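Local coordinates for protein ribonuclease VapC (Haemophilus influenzae, PDB 6NKL) that probably acts as the magnesium-dependent RNA-cleaving toxin of a VapBC toxin-antitoxin system, a nuclease of the PIN-domain family, at residues M1-Y12 and L109-V118. Numbering follows the deposited sequence.
Sequences MIYMLDTNIIIY and LNAVLITHNV
Strands 2-5 and 112-115 run parallel as neighbours in the central sheet of the PIN domain, their axes at 33° and joined by four backbone hydrogen bonds: V112 N to I2 O, M4 N to V112 O, I114 N to M4 O and D6 N to I114 O. The bridged pairs divide between two faces. On one, V112 CB and I114 CD1 both come obliquely onto the Y3 ring, I114 CD1 lying 3.8 Å from Y3 CD1, while L5 CD2 lies against I114 CB. On the other, which helix 97-109 covers, L113 CD1 packs on M4 CG at 3.8 Å; a bend at the end of its chain carries M4 CE to L109 CD1, 3.6 Å away. Past the strands, the H116 side chain extends away from its own amide nitrogen (chi1 168°), which brings one face of the imidazole over Y12 CD1, 3.6 Å from the ring plane; the two ring planes are inclined at 35°. ND1 of H116 is hydrogen-bonded to OG1 of T133, outside the two segments. D6, the N-cap of helix 7-15, uses both carboxylate oxygens: OD1 accepts the capping bond from I9 N at 2.8 Å, and OD2 accepts a hydrogen bond from T115 OG1 at 2.9 Å, from above the carboxylate plane. D6 is a predicted magnesium ligand, and V118 neighbours a second, D99. Two bonds therefore fix the D6 carboxylate at the strand ends, consistent with T115 acting as a second-shell residue that orients a metal ligand.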
ATOM      1  N   MET B   1       6.980 -19.652  12.242  1.00 38.52           N
ATOM      2  CA  MET B   1       7.493 -18.292  11.988  1.00 35.55           C
ATOM      3  C   MET B   1       7.094 -17.893  10.588  1.00 33.14           C
ATOM      4  O   MET B   1       7.097 -18.716   9.682  1.00 36.29           O
ATOM      5  CB  MET B   1       9.002 -18.250  12.149  1.00 33.22           C
ATOM      6  CG  MET B   1       9.596 -16.847  12.239  1.00 39.43           C
ATOM      7  SD  MET B   1      11.303 -16.857  12.822  1.00 59.50           S
ATOM      8  CE  MET B   1      11.008 -16.305  14.496  1.00 48.24           C
ATOM      9  N   ILE B   2       6.739 -16.627  10.412  1.00 31.41           N
ATOM     10  CA  ILE B   2       6.354 -16.104   9.112  1.00 31.59           C
ATOM     11  C   ILE B   2       7.512 -15.289   8.575  1.00 26.28           C
ATOM     12  O   ILE B   2       7.897 -14.279   9.173  1.00 32.93           O
ATOM     13  CB  ILE B   2       5.084 -15.258   9.189  1.00 35.07           C
ATOM     14  CG1 ILE B   2       3.889 -16.108   9.627  1.00 29.82           C
ATOM     15  CG2 ILE B   2       4.848 -14.616   7.820  1.00 26.54           C
ATOM     16  CD1 ILE B   2       2.679 -15.270   9.965  1.00 43.22           C
ATOM     17  N   TYR B   3       8.073 -15.760   7.470  1.00 23.06           N
ATOM     18  CA  TYR B   3       9.134 -15.098   6.729  1.00 25.09           C
ATOM     19  C   TYR B   3       8.551 -14.456   5.464  1.00 27.33           C
ATOM     20  O   TYR B   3       8.074 -15.161   4.557  1.00 28.72           O
ATOM     21  CB  TYR B   3      10.206 -16.128   6.361  1.00 29.28           C
ATOM     22  CG  TYR B   3      11.034 -16.655   7.539  1.00 32.17           C
ATOM     23  CD1 TYR B   3      12.062 -15.894   8.074  1.00 27.26           C
ATOM     24  CD2 TYR B   3      10.807 -17.919   8.087  1.00 32.21           C
ATOM     25  CE1 TYR B   3      12.821 -16.355   9.135  1.00 36.05           C
ATOM     26  CE2 TYR B   3      11.583 -18.389   9.162  1.00 31.84           C
ATOM     27  CZ  TYR B   3      12.589 -17.600   9.663  1.00 27.77           C
ATOM     28  OH  TYR B   3      13.367 -18.003  10.725  1.00 37.66           O
ATOM     29  N   MET B   4       8.637 -13.131   5.375  1.00 28.93           N
ATOM     30  CA  MET B   4       8.097 -12.367   4.245  1.00 27.41           C
ATOM     31  C   MET B   4       9.258 -11.926   3.356  1.00 25.79           C
ATOM     32  O   MET B   4      10.094 -11.120   3.765  1.00 29.14           O
ATOM     33  CB  MET B   4       7.289 -11.161   4.731  1.00 25.64           C
ATOM     34  CG  MET B   4       6.763 -10.226   3.609  1.00 28.78           C
ATOM     35  SD  MET B   4       5.652  -8.926   4.197  1.00 31.02           S
ATOM     36  CE  MET B   4       4.143  -9.879   4.491  1.00 32.90           C
ATOM     37  N   LEU B   5       9.302 -12.445   2.144  1.00 25.81           N
ATOM     38  CA  LEU B   5      10.345 -12.086   1.199  1.00 28.71           C
ATOM     39  C   LEU B   5       9.966 -10.774   0.532  1.00 29.59           C
ATOM     40  O   LEU B   5       8.897 -10.674  -0.091  1.00 29.03           O
ATOM     41  CB  LEU B   5      10.526 -13.160   0.137  1.00 24.31           C
ATOM     42  CG  LEU B   5      10.593 -14.619   0.553  1.00 33.00           C
ATOM     43  CD1 LEU B   5      11.004 -15.381  -0.688  1.00 31.28           C
ATOM     44  CD2 LEU B   5      11.558 -14.806   1.659  1.00 34.05           C
ATOM     45  N   ASP B   6      10.843  -9.792   0.639  1.00 24.01           N
ATOM     46  CA  ASP B   6      10.578  -8.498   0.042  1.00 32.20           C
ATOM     47  C   ASP B   6      10.899  -8.553  -1.458  1.00 33.13           C
ATOM     48  O   ASP B   6      11.379  -9.553  -1.991  1.00 25.76           O
ATOM     49  CB  ASP B   6      11.352  -7.417   0.792  1.00 27.17           C
ATOM     50  CG  ASP B   6      12.752  -7.167   0.239  1.00 43.19           C
ATOM     51  OD1 ASP B   6      13.345  -8.080  -0.397  1.00 31.18           O
ATOM     52  OD2 ASP B   6      13.270  -6.027   0.475  1.00 38.75           O
ATOM     53  N   THR B   7      10.652  -7.450  -2.148  1.00 29.74           N
ATOM     54  CA  THR B   7      10.831  -7.419  -3.599  1.00 28.98           C
ATOM     55  C   THR B   7      12.297  -7.563  -3.996  1.00 30.01           C
ATOM     56  O   THR B   7      12.602  -8.190  -5.011  1.00 30.39           O
ATOM     57  CB  THR B   7      10.262  -6.111  -4.136  1.00 31.62           C
ATOM     58  OG1 THR B   7       8.923  -5.944  -3.651  1.00 29.52           O
ATOM     59  CG2 THR B   7      10.291  -6.085  -5.657  1.00 31.99           C
ATOM     60  N   ASN B   8      13.218  -6.977  -3.222  1.00 29.65           N
ATOM     61  CA  ASN B   8      14.639  -7.017  -3.587  1.00 31.46           C
ATOM     62  C   ASN B   8      15.207  -8.428  -3.526  1.00 32.06           C
ATOM     63  O   ASN B   8      16.010  -8.803  -4.380  1.00 35.83           O
ATOM     64  CB  ASN B   8      15.478  -6.112  -2.678  1.00 34.98           C
ATOM     65  CG  ASN B   8      15.229  -4.637  -2.922  1.00 35.70           C
ATOM     66  OD1 ASN B   8      15.316  -3.832  -2.011  1.00 51.29           O
ATOM     67  ND2 ASN B   8      14.907  -4.280  -4.150  1.00 40.97           N
ATOM     68  N   ILE B   9      14.823  -9.220  -2.520  1.00 32.61           N
ATOM     69  CA  ILE B   9      15.371 -10.568  -2.415  1.00 31.96           C
ATOM     70  C   ILE B   9      14.825 -11.449  -3.524  1.00 31.55           C
ATOM     71  O   ILE B   9      15.518 -12.349  -4.008  1.00 32.44           O
ATOM     72  CB  ILE B   9      15.095 -11.174  -1.025  1.00 33.54           C
ATOM     73  CG1 ILE B   9      15.928 -12.426  -0.802  1.00 37.20           C
ATOM     74  CG2 ILE B   9      13.683 -11.636  -0.885  1.00 34.06           C
ATOM     75  CD1 ILE B   9      17.358 -12.159  -0.730  1.00 43.90           C
ATOM     76  N   ILE B  10      13.583 -11.219  -3.950  1.00 30.22           N
ATOM     77  CA  ILE B  10      13.036 -11.985  -5.067  1.00 31.80           C
ATOM     78  C   ILE B  10      13.769 -11.666  -6.370  1.00 28.15           C
ATOM     79  O   ILE B  10      14.053 -12.562  -7.169  1.00 35.61           O
ATOM     80  CB  ILE B  10      11.537 -11.710  -5.191  1.00 26.61           C
ATOM     81  CG1 ILE B  10      10.859 -12.267  -3.938  1.00 34.21           C
ATOM     82  CG2 ILE B  10      10.995 -12.282  -6.492  1.00 30.12           C
ATOM     83  CD1 ILE B  10       9.389 -12.190  -3.962  1.00 24.70           C
ATOM     84  N   ILE B  11      14.013 -10.390  -6.632  1.00 32.04           N
ATOM     85  CA  ILE B  11      14.811  -9.985  -7.785  1.00 35.39           C
ATOM     86  C   ILE B  11      16.188 -10.630  -7.718  1.00 31.07           C
ATOM     87  O   ILE B  11      16.676 -11.216  -8.691  1.00 38.75           O
ATOM     88  CB  ILE B  11      14.930  -8.454  -7.820  1.00 37.63           C
ATOM     89  CG1 ILE B  11      13.610  -7.813  -8.211  1.00 42.97           C
ATOM     90  CG2 ILE B  11      16.033  -8.017  -8.755  1.00 43.97           C
ATOM     91  CD1 ILE B  11      13.521  -6.398  -7.731  1.00 44.73           C
ATOM     92  N   TYR B  12      16.840 -10.519  -6.567  1.00 34.27           N
ATOM     93  CA  TYR B  12      18.140 -11.154  -6.387  1.00 39.58           C
ATOM     94  C   TYR B  12      18.089 -12.627  -6.751  1.00 36.51           C
ATOM     95  O   TYR B  12      18.989 -13.148  -7.414  1.00 42.98           O
ATOM     96  CB  TYR B  12      18.592 -11.000  -4.942  1.00 35.55           C
ATOM     97  CG  TYR B  12      19.979 -11.537  -4.683  1.00 39.74           C
ATOM     98  CD1 TYR B  12      21.102 -10.765  -4.943  1.00 36.90           C
ATOM     99  CD2 TYR B  12      20.165 -12.802  -4.177  1.00 41.33           C
ATOM    100  CE1 TYR B  12      22.350 -11.230  -4.692  1.00 41.21           C
ATOM    101  CE2 TYR B  12      21.418 -13.274  -3.921  1.00 43.25           C
ATOM    102  CZ  TYR B  12      22.511 -12.490  -4.181  1.00 43.26           C
ATOM    103  OH  TYR B  12      23.777 -12.968  -3.924  1.00 45.41           O
ATOM    104  N   LEU B 109       2.079  -8.443  10.831  1.00 28.56           N
ATOM    105  CA  LEU B 109       1.970  -9.882  10.988  1.00 32.98           C
ATOM    106  C   LEU B 109       2.920 -10.422  12.047  1.00 28.19           C
ATOM    107  O   LEU B 109       2.931 -11.626  12.282  1.00 31.47           O
ATOM    108  CB  LEU B 109       2.253 -10.576   9.649  1.00 24.84           C
ATOM    109  CG  LEU B 109       1.270 -10.300   8.514  1.00 35.39           C
ATOM    110  CD1 LEU B 109       1.841 -10.740   7.189  1.00 39.40           C
ATOM    111  CD2 LEU B 109      -0.036 -11.005   8.753  1.00 41.38           C
ATOM    112  N   ASN B 110       3.713  -9.557  12.670  1.00 29.45           N
ATOM    113  CA  ASN B 110       4.949  -9.939  13.372  1.00 33.63           C
ATOM    114  C   ASN B 110       5.754 -10.972  12.578  1.00 38.25           C
ATOM    115  O   ASN B 110       6.266 -11.964  13.102  1.00 34.27           O
ATOM    116  CB  ASN B 110       4.641 -10.424  14.786  1.00 32.99           C
ATOM    117  CG  ASN B 110       5.849 -10.345  15.703  1.00 38.25           C
ATOM    118  OD1 ASN B 110       6.653  -9.409  15.639  1.00 38.64           O
ATOM    119  ND2 ASN B 110       5.995 -11.353  16.548  1.00 35.05           N
ATOM    120  N   ALA B 111       5.919 -10.684  11.294  1.00 31.79           N
ATOM    121  CA  ALA B 111       6.759 -11.483  10.427  1.00 29.90           C
ATOM    122  C   ALA B 111       8.193 -10.984  10.471  1.00 31.06           C
ATOM    123  O   ALA B 111       8.484  -9.851  10.864  1.00 31.55           O
ATOM    124  CB  ALA B 111       6.250 -11.438   8.985  1.00 30.59           C
ATOM    125  N   VAL B 112       9.099 -11.860  10.070  1.00 26.66           N
ATOM    126  CA  VAL B 112      10.489 -11.486   9.835  1.00 25.15           C
ATOM    127  C   VAL B 112      10.601 -11.131   8.357  1.00 28.15           C
ATOM    128  O   VAL B 112      10.256 -11.940   7.499  1.00 31.25           O
ATOM    129  CB  VAL B 112      11.434 -12.638  10.204  1.00 29.70           C
ATOM    130  CG1 VAL B 112      12.866 -12.333   9.797  1.00 30.97           C
ATOM    131  CG2 VAL B 112      11.348 -12.926  11.726  1.00 39.86           C
ATOM    132  N   LEU B 113      11.044  -9.924   8.048  1.00 29.02           N
ATOM    133  CA  LEU B 113      11.153  -9.514   6.650  1.00 30.59           C
ATOM    134  C   LEU B 113      12.529  -9.900   6.119  1.00 29.31           C
ATOM    135  O   LEU B 113      13.551  -9.564   6.728  1.00 26.26           O
ATOM    136  CB  LEU B 113      10.912  -8.012   6.494  1.00 31.14           C
ATOM    137  CG  LEU B 113      10.896  -7.460   5.064  1.00 31.84           C
ATOM    138  CD1 LEU B 113       9.645  -7.932   4.318  1.00 33.98           C
ATOM    139  CD2 LEU B 113      10.967  -5.947   5.041  1.00 34.59           C
ATOM    140  N   ILE B 114      12.540 -10.613   4.991  1.00 26.52           N
ATOM    141  CA  ILE B 114      13.755 -11.067   4.322  1.00 24.28           C
ATOM    142  C   ILE B 114      14.057 -10.141   3.155  1.00 31.47           C
ATOM    143  O   ILE B 114      13.222  -9.967   2.261  1.00 26.63           O
ATOM    144  CB  ILE B 114      13.618 -12.504   3.803  1.00 24.54           C
ATOM    145  CG1 ILE B 114      13.228 -13.483   4.905  1.00 29.81           C
ATOM    146  CG2 ILE B 114      14.947 -12.942   3.214  1.00 33.19           C
ATOM    147  CD1 ILE B 114      14.045 -13.353   6.154  1.00 30.47           C
ATOM    148  N   THR B 115      15.269  -9.598   3.123  1.00 24.86           N
ATOM    149  CA  THR B 115      15.587  -8.542   2.184  1.00 33.13           C
ATOM    150  C   THR B 115      16.976  -8.788   1.584  1.00 38.76           C
ATOM    151  O   THR B 115      17.657  -9.770   1.898  1.00 37.05           O
ATOM    152  CB  THR B 115      15.484  -7.186   2.887  1.00 34.25           C
ATOM    153  OG1 THR B 115      15.708  -6.137   1.950  1.00 40.01           O
ATOM    154  CG2 THR B 115      16.501  -7.109   3.940  1.00 39.77           C
ATOM    155  N   HIS B 116      17.356  -7.919   0.654  1.00 39.64           N
ATOM    156  CA  HIS B 116      18.708  -7.864   0.107  1.00 42.45           C
ATOM    157  C   HIS B 116      19.041  -6.397  -0.057  1.00 41.04           C
ATOM    158  O   HIS B 116      18.346  -5.685  -0.794  1.00 42.39           O
ATOM    159  CB  HIS B 116      18.823  -8.567  -1.246  1.00 39.37           C
ATOM    160  CG  HIS B 116      20.117  -8.295  -1.961  1.00 48.31           C
ATOM    161  ND1 HIS B 116      21.327  -8.802  -1.530  1.00 55.04           N
ATOM    162  CD2 HIS B 116      20.391  -7.560  -3.064  1.00 45.67           C
ATOM    163  CE1 HIS B 116      22.287  -8.402  -2.345  1.00 56.28           C
ATOM    164  NE2 HIS B 116      21.745  -7.655  -3.290  1.00 56.44           N
ATOM    165  N   ASN B 117      20.051  -5.941   0.663  1.00 46.66           N
ATOM    166  CA  ASN B 117      20.634  -4.630   0.420  1.00 46.23           C
ATOM    167  C   ASN B 117      19.607  -3.501   0.579  1.00 54.20           C
ATOM    168  O   ASN B 117      19.477  -2.613  -0.268  1.00 60.78           O
ATOM    169  CB  ASN B 117      21.275  -4.617  -0.967  1.00 54.32           C
ATOM    170  CG  ASN B 117      22.365  -3.582  -1.100  1.00 68.86           C
ATOM    171  OD1 ASN B 117      22.811  -2.991  -0.106  1.00 69.68           O
ATOM    172  ND2 ASN B 117      22.808  -3.355  -2.336  1.00 77.63           N
ATOM    173  N   VAL B 118      18.874  -3.532   1.689  1.00 43.32           N
ATOM    174  CA  VAL B 118      18.035  -2.408   2.092  1.00 43.11           C
ATOM    175  C   VAL B 118      18.382  -2.079   3.538  1.00 35.94           C
ATOM    176  O   VAL B 118      17.615  -2.370   4.458  1.00 35.48           O
ATOM    177  CB  VAL B 118      16.536  -2.726   1.927  1.00 41.15           C
ATOM    178  CG1 VAL B 118      15.704  -1.606   2.420  1.00 37.66           C
ATOM    179  CG2 VAL B 118      16.205  -2.995   0.457  1.00 43.48           C
TER
HETATM  180  O   HOH W   1       6.340 -14.665  12.490  1.00 30.74           O